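Local structure of shikimate dehydrogenase (NADP(+)) (Thermotoga maritima, 3U62) at residues 93-97 against 227-232; 97-101 against 223-227. The protein probably catalyses the reversible NADPH-dependent reduction of 3-dehydroshikimate to shikimate, a step in the biosynthesis of chorismate and the aromatic amino acids. All coordinates share one frame; numbering follows the deposited sequence.

Contact 1: residues 93-97 against 227-232; sequences TDWVG and YQAMEN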
loop_
_atom_site.group_PDB
_atom_site.type_symbol
_atom_site.label_atom_id
_atom_site.label_comp_id
_atom_site.label_asym_id
_atom_site.label_seq_id
_atom_site.Cartn_x
_atom_site.Cartn_y
_atom_site.Cartn_z
ATOM N N THR A 93 0.243 -1.903 -8.362
ATOM C CA THR A 93 1.576 -1.320 -8.257
ATOM C C THR A 93 2.038 -1.236 -6.803
ATOM O O THR A 93 3.192 -0.888 -6.535
ATOM C CB THR A 93 1.644 0.076 -8.909
ATOM O OG1 THR A 93 0.758 0.971 -8.226
ATOM C CG2 THR A 93 1.244 -0.001 -10.374
ATOM N N ASP A 94 1.136 -1.553 -5.874
ATOM C CA ASP A 94 1.462 -1.574 -4.447
ATOM C C ASP A 94 2.572 -2.571 -4.125
ATOM O O ASP A 94 3.507 -2.236 -3.395
ATOM C CB ASP A 94 0.223 -1.878 -3.593
ATOM C CG ASP A 94 -0.619 -0.645 -3.304
ATOM O OD1 ASP A 94 -0.103 0.490 -3.408
ATOM O OD2 ASP A 94 -1.810 -0.815 -2.958
ATOM N N TRP A 95 2.473 -3.785 -4.670
ATOM C CA TRP A 95 3.485 -4.816 -4.420
ATOM C C TRP A 95 4.848 -4.434 -4.994
ATOM O O TRP A 95 5.884 -4.746 -4.402
ATOM C CB TRP A 95 3.039 -6.201 -4.912
ATOM C CG TRP A 95 3.058 -6.413 -6.405
ATOM C CD1 TRP A 95 2.021 -6.218 -7.269
ATOM C CD2 TRP A 95 4.156 -6.890 -7.199
ATOM N NE1 TRP A 95 2.401 -6.534 -8.550
ATOM C CE2 TRP A 95 3.707 -6.947 -8.538
ATOM C CE3 TRP A 95 5.477 -7.265 -6.912
ATOM C CZ2 TRP A 95 4.529 -7.363 -9.588
ATOM C CZ3 TRP A 95 6.295 -7.680 -7.959
ATOM C CH2 TRP A 95 5.814 -7.725 -9.281
ATOM N N VAL A 96 4.833 -3.761 -6.145
ATOM C CA VAL A 96 6.044 -3.209 -6.753
ATOM C C VAL A 96 6.654 -2.163 -5.820
ATOM O O VAL A 96 7.871 -2.140 -5.617
ATOM C CB VAL A 96 5.755 -2.591 -8.149
ATOM C CG1 VAL A 96 6.949 -1.790 -8.664
ATOM C CG2 VAL A 96 5.374 -3.678 -9.149
ATOM N N GLY A 97 5.798 -1.313 -5.251
ATOM C CA GLY A 97 6.215 -0.323 -4.263
ATOM C C GLY A 97 6.917 -0.949 -3.071
ATOM O O GLY A 97 7.921 -0.420 -2.591
ATOM N N TYR A 227 7.601 4.537 -5.041
ATOM C CA TYR A 227 7.810 3.533 -6.079
ATOM C C TYR A 227 6.530 3.054 -6.765
ATOM O O TYR A 227 6.572 2.685 -7.942
ATOM C CB TYR A 227 8.633 2.359 -5.551
ATOM C CG TYR A 227 10.095 2.691 -5.337
ATOM C CD1 TYR A 227 10.659 2.654 -4.062
ATOM C CD2 TYR A 227 10.917 3.043 -6.410
ATOM C CE1 TYR A 227 12.001 2.954 -3.857
ATOM C CE2 TYR A 227 12.260 3.347 -6.220
ATOM C CZ TYR A 227 12.796 3.298 -4.941
ATOM O OH TYR A 227 14.123 3.600 -4.748
ATOM N N GLN A 228 5.404 3.057 -6.052
ATOM C CA GLN A 228 4.123 2.750 -6.703
ATOM C C GLN A 228 3.731 3.861 -7.676
ATOM O O GLN A 228 3.196 3.584 -8.750
ATOM C CB GLN A 228 2.999 2.413 -5.702
ATOM C CG GLN A 228 2.524 3.545 -4.789
ATOM C CD GLN A 228 1.443 4.422 -5.409
ATOM O OE1 GLN A 228 0.540 3.938 -6.094
ATOM N NE2 GLN A 228 1.529 5.725 -5.154
ATOM N N ALA A 229 4.017 5.107 -7.298
ATOM C CA ALA A 229 3.773 6.265 -8.161
ATOM C C ALA A 229 4.604 6.185 -9.438
ATOM O O ALA A 229 4.108 6.488 -10.525
ATOM C CB ALA A 229 4.064 7.557 -7.415
ATOM N N MET A 230 5.864 5.777 -9.292
ATOM C CA MET A 230 6.759 5.554 -10.424
ATOM C C MET A 230 6.168 4.528 -11.390
ATOM O O MET A 230 6.132 4.757 -12.602
ATOM C CB MET A 230 8.131 5.089 -9.929
ATOM C CG MET A 230 9.129 4.749 -11.033
ATOM S SD MET A 230 10.670 4.055 -10.405
ATOM C CE MET A 230 11.401 5.489 -9.615
ATOM N N GLU A 231 5.703 3.406 -10.842
ATOM C CA GLU A 231 5.112 2.335 -11.641
ATOM C C GLU A 231 3.812 2.780 -12.319
ATOM O O GLU A 231 3.568 2.431 -13.477
ATOM C CB GLU A 231 4.883 1.085 -10.784
ATOM C CG GLU A 231 4.625 -0.200 -11.577
ATOM C CD GLU A 231 5.869 -0.776 -12.242
ATOM O OE1 GLU A 231 7.007 -0.415 -11.825
ATOM O OE2 GLU A 231 5.702 -1.591 -13.194
ATOM N N ASN A 232 2.990 3.544 -11.595
ATOM C CA ASN A 232 1.761 4.121 -12.149
ATOM C C ASN A 232 2.039 4.932 -13.405
ATOM O O ASN A 232 1.368 4.766 -14.426
ATOM C CB ASN A 232 1.069 5.036 -11.131
ATOM C CG ASN A 232 0.553 4.294 -9.914
ATOM O OD1 ASN A 232 0.368 3.077 -9.934
ATOM N ND2 ASN A 232 0.308 5.035 -8.840
#
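Gly97 and Gln228 bring the two backbones within 4.4 Å, CA to CA, where the first turn of helix 94-101 meets the middle of helix 222-235. Thr93 sits just ahead of that turn; its carbonyl oxygen accepts the amide of Gly97 and also rests 3.4 Å from Gln228 CB. The Thr93 side chain does most of the rest. With OG1 set between its backbone N and carbonyl carbon (chi1 62°), the hydroxyl donates to Asn232 OD1 over 2.7 Å, reaching the carbonyl at 137° and somewhat tilted from its plane. Its methyl, CG2, is pressed on Glu231 CG at 3.6 Å. Asn232 is held from its other end too: ND2 gives a hydrogen bond to Gln228 OE1 (3.0 Å), coming from above that carbonyl plane, and another to Tyr19 OH, which together fix the rotation of the amide. At the outer side, Val96 CG1 lies 3.4 Å from Glu231 OE1, the two side chains crossing nearly at right angles. Asn83 accepts the backbone amide of Thr93 through OD1, and the Asp94 side chain packs against Lys63. Asp94 and Asn83 are predicted to bind shikimate and Lys63 to be the proton acceptor, so the contact places the start of helix 94-101 at the probable substrate site, where the two domains of a shikimate dehydrogenase meet.

Contact 2: residues 97-101 against 223-227; sequences GVVKS and LMFYY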
loop_
_atom_site.group_PDB
_atom_site.type_symbol
_atom_site.label_atom_id
_atom_site.label_comp_id
_atom_site.label_asym_id
_atom_site.label_seq_id
_atom_site.Cartn_x
_atom_site.Cartn_y
_atom_site.Cartn_z
ATOM N N GLY A 97 5.798 -1.313 -5.251
ATOM C CA GLY A 97 6.215 -0.323 -4.263
ATOM C C GLY A 97 6.917 -0.949 -3.071
ATOM O O GLY A 97 7.921 -0.420 -2.591
ATOM N N VAL A 98 6.391 -2.082 -2.604
ATOM C CA VAL A 98 6.964 -2.800 -1.461
ATOM C C VAL A 98 8.329 -3.409 -1.801
ATOM O O VAL A 98 9.298 -3.214 -1.060
ATOM C CB VAL A 98 6.002 -3.886 -0.905
ATOM C CG1 VAL A 98 6.634 -4.630 0.269
ATOM C CG2 VAL A 98 4.681 -3.265 -0.471
ATOM N N VAL A 99 8.404 -4.138 -2.916
ATOM C CA VAL A 99 9.657 -4.749 -3.365
ATOM C C VAL A 99 10.759 -3.697 -3.508
ATOM O O VAL A 99 11.853 -3.862 -2.963
ATOM C CB VAL A 99 9.486 -5.538 -4.693
ATOM C CG1 VAL A 99 10.836 -5.973 -5.260
ATOM C CG2 VAL A 99 8.591 -6.749 -4.488
ATOM N N LYS A 100 10.454 -2.617 -4.223
ATOM C CA LYS A 100 11.438 -1.569 -4.478
ATOM C C LYS A 100 11.825 -0.788 -3.219
ATOM O O LYS A 100 12.969 -0.331 -3.107
ATOM C CB LYS A 100 10.969 -0.637 -5.598
ATOM C CG LYS A 100 10.978 -1.298 -6.977
ATOM C CD LYS A 100 10.956 -0.288 -8.123
ATOM C CE LYS A 100 12.298 0.426 -8.281
ATOM N NZ LYS A 100 13.486 -0.614 -8.343
ATOM N N SER A 101 10.889 -0.643 -2.280
ATOM C CA SER A 101 11.168 0.028 -1.004
ATOM C C SER A 101 12.169 -0.756 -0.153
ATOM O O SER A 101 12.852 -0.184 0.698
ATOM C CB SER A 101 9.879 0.256 -0.207
ATOM O OG SER A 101 9.382 -0.956 0.333
ATOM N N LEU A 223 8.472 5.409 0.956
ATOM C CA LEU A 223 9.195 4.714 -0.118
ATOM C C LEU A 223 8.251 3.895 -0.995
ATOM O O LEU A 223 8.360 3.921 -2.223
ATOM C CB LEU A 223 10.299 3.813 0.450
ATOM C CG LEU A 223 11.671 4.424 0.761
ATOM C CD1 LEU A 223 12.499 3.444 1.584
ATOM C CD2 LEU A 223 12.419 4.812 -0.518
ATOM N N MET A 224 7.332 3.173 -0.355
ATOM C CA MET A 224 6.296 2.411 -1.052
ATOM C C MET A 224 5.465 3.328 -1.948
ATOM O O MET A 224 5.194 2.990 -3.102
ATOM C CB MET A 224 5.399 1.687 -0.043
ATOM C CG MET A 224 4.292 0.837 -0.653
ATOM S SD MET A 224 3.207 0.159 0.618
ATOM C CE MET A 224 1.938 -0.608 -0.388
ATOM N N PHE A 225 5.076 4.484 -1.412
ATOM C CA PHE A 225 4.321 5.480 -2.170
ATOM C C PHE A 225 5.105 5.983 -3.381
ATOM O O PHE A 225 4.564 6.078 -4.483
ATOM C CB PHE A 225 3.910 6.664 -1.285
ATOM C CG PHE A 225 3.222 7.761 -2.045
ATOM C CD1 PHE A 225 1.854 7.701 -2.291
ATOM C CD2 PHE A 225 3.946 8.842 -2.544
ATOM C CE1 PHE A 225 1.212 8.705 -3.008
ATOM C CE2 PHE A 225 3.315 9.850 -3.265
ATOM C CZ PHE A 225 1.945 9.783 -3.498
ATOM N N TYR A 226 6.376 6.314 -3.152
ATOM C CA TYR A 226 7.287 6.792 -4.189
ATOM C C TYR A 226 7.368 5.809 -5.352
ATOM O O TYR A 226 7.205 6.198 -6.511
ATOM C CB TYR A 226 8.674 7.022 -3.577
ATOM C CG TYR A 226 9.748 7.539 -4.513
ATOM C CD1 TYR A 226 9.902 8.906 -4.744
ATOM C CD2 TYR A 226 10.640 6.663 -5.135
ATOM C CE1 TYR A 226 10.898 9.387 -5.589
ATOM C CE2 TYR A 226 11.640 7.132 -5.984
ATOM C CZ TYR A 226 11.764 8.495 -6.204
ATOM O OH TYR A 226 12.750 8.964 -7.042
ATOM N N TYR A 227 7.601 4.537 -5.041
ATOM C CA TYR A 227 7.810 3.533 -6.079
ATOM C C TYR A 227 6.530 3.054 -6.765
ATOM O O TYR A 227 6.572 2.685 -7.942
ATOM C CB TYR A 227 8.633 2.359 -5.551
ATOM C CG TYR A 227 10.095 2.691 -5.337
ATOM C CD1 TYR A 227 10.659 2.654 -4.062
ATOM C CD2 TYR A 227 10.917 3.043 -6.410
ATOM C CE1 TYR A 227 12.001 2.954 -3.857
ATOM C CE2 TYR A 227 12.260 3.347 -6.220
ATOM C CZ TYR A 227 12.796 3.298 -4.941
ATOM O OH TYR A 227 14.123 3.600 -4.748
HETATM O O HOH W 1 14.640 1.744 -2.204
#
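This is a helix-helix crossing between the two helices that span the substrate-binding and Rossmann-type domains, with Gly97 at its closest point. The axes of the segments 97-101 and 223-227 approach to 7.6 Å at an angle of 116°, and the CA atoms of Gly97 and Met224 stand 4.2 Å apart. The absence of a side chain on Gly97 lets its backbone lie this close to the Met224 carbonyl oxygen. The aromatic ring of Tyr227 lies against the outer side of helix 94-101, one face under Lys100, whose CB sits 3.7 Å from the ring centroid and 21° off its normal in a CH-pi contact. The lysine chain bends at chi3 (73°), which brings CE to 3.5 Å from Tyr227 CD2, and bends again at chi4 to direct NZ, which forms a salt bridge with Glu103. Tyr226 covers the opposite ring face with CD2, and a water bridges Tyr227 OH to the Lys100 carbonyl oxygen, donating to the latter. Were Tyr227 replaced by an alanine, the aliphatic part of Lys100 would probably lose the ring it packs on, and the bridging water its phenolic partner. Deeper in, Ser101 CB meets Leu223 CB at 3.6 Å, while its OG turns back to the Val98 carbonyl oxygen (2.7 Å) and is also hydrogen-bonded to Tyr197 OH. The extended Met224 runs alongside Val98, its CE 3.8 Å from Val98 CG2. Beyond the pair, Val98 packs on helix 118-129, Tyr226 on helix 241-248, and Met224 on Val199, a predicted NADP(+)-binding residue just past strand 195-198.

From the N terminus, the chain completes the strands of the mixed sheet, the last being 89-91, and enters helix 94-101 through the first half of contact 1; the first half of contact 2 follows directly. All six strands of the parallel sheet come next, before helix 222-235 returns to close contact 2 at 223-227 and then contact 1 at 227-232. Contact 2 is therefore nested within contact 1, and each closes a loop holding the Rossmann-type domain. Gly97 and Tyr227 belong to both, and Asp94 O touches Met224 CE between them. Contact 1 lies toward the mixed-sheet domain, contact 2 toward the cofactor domain, so the helix pair joins the two.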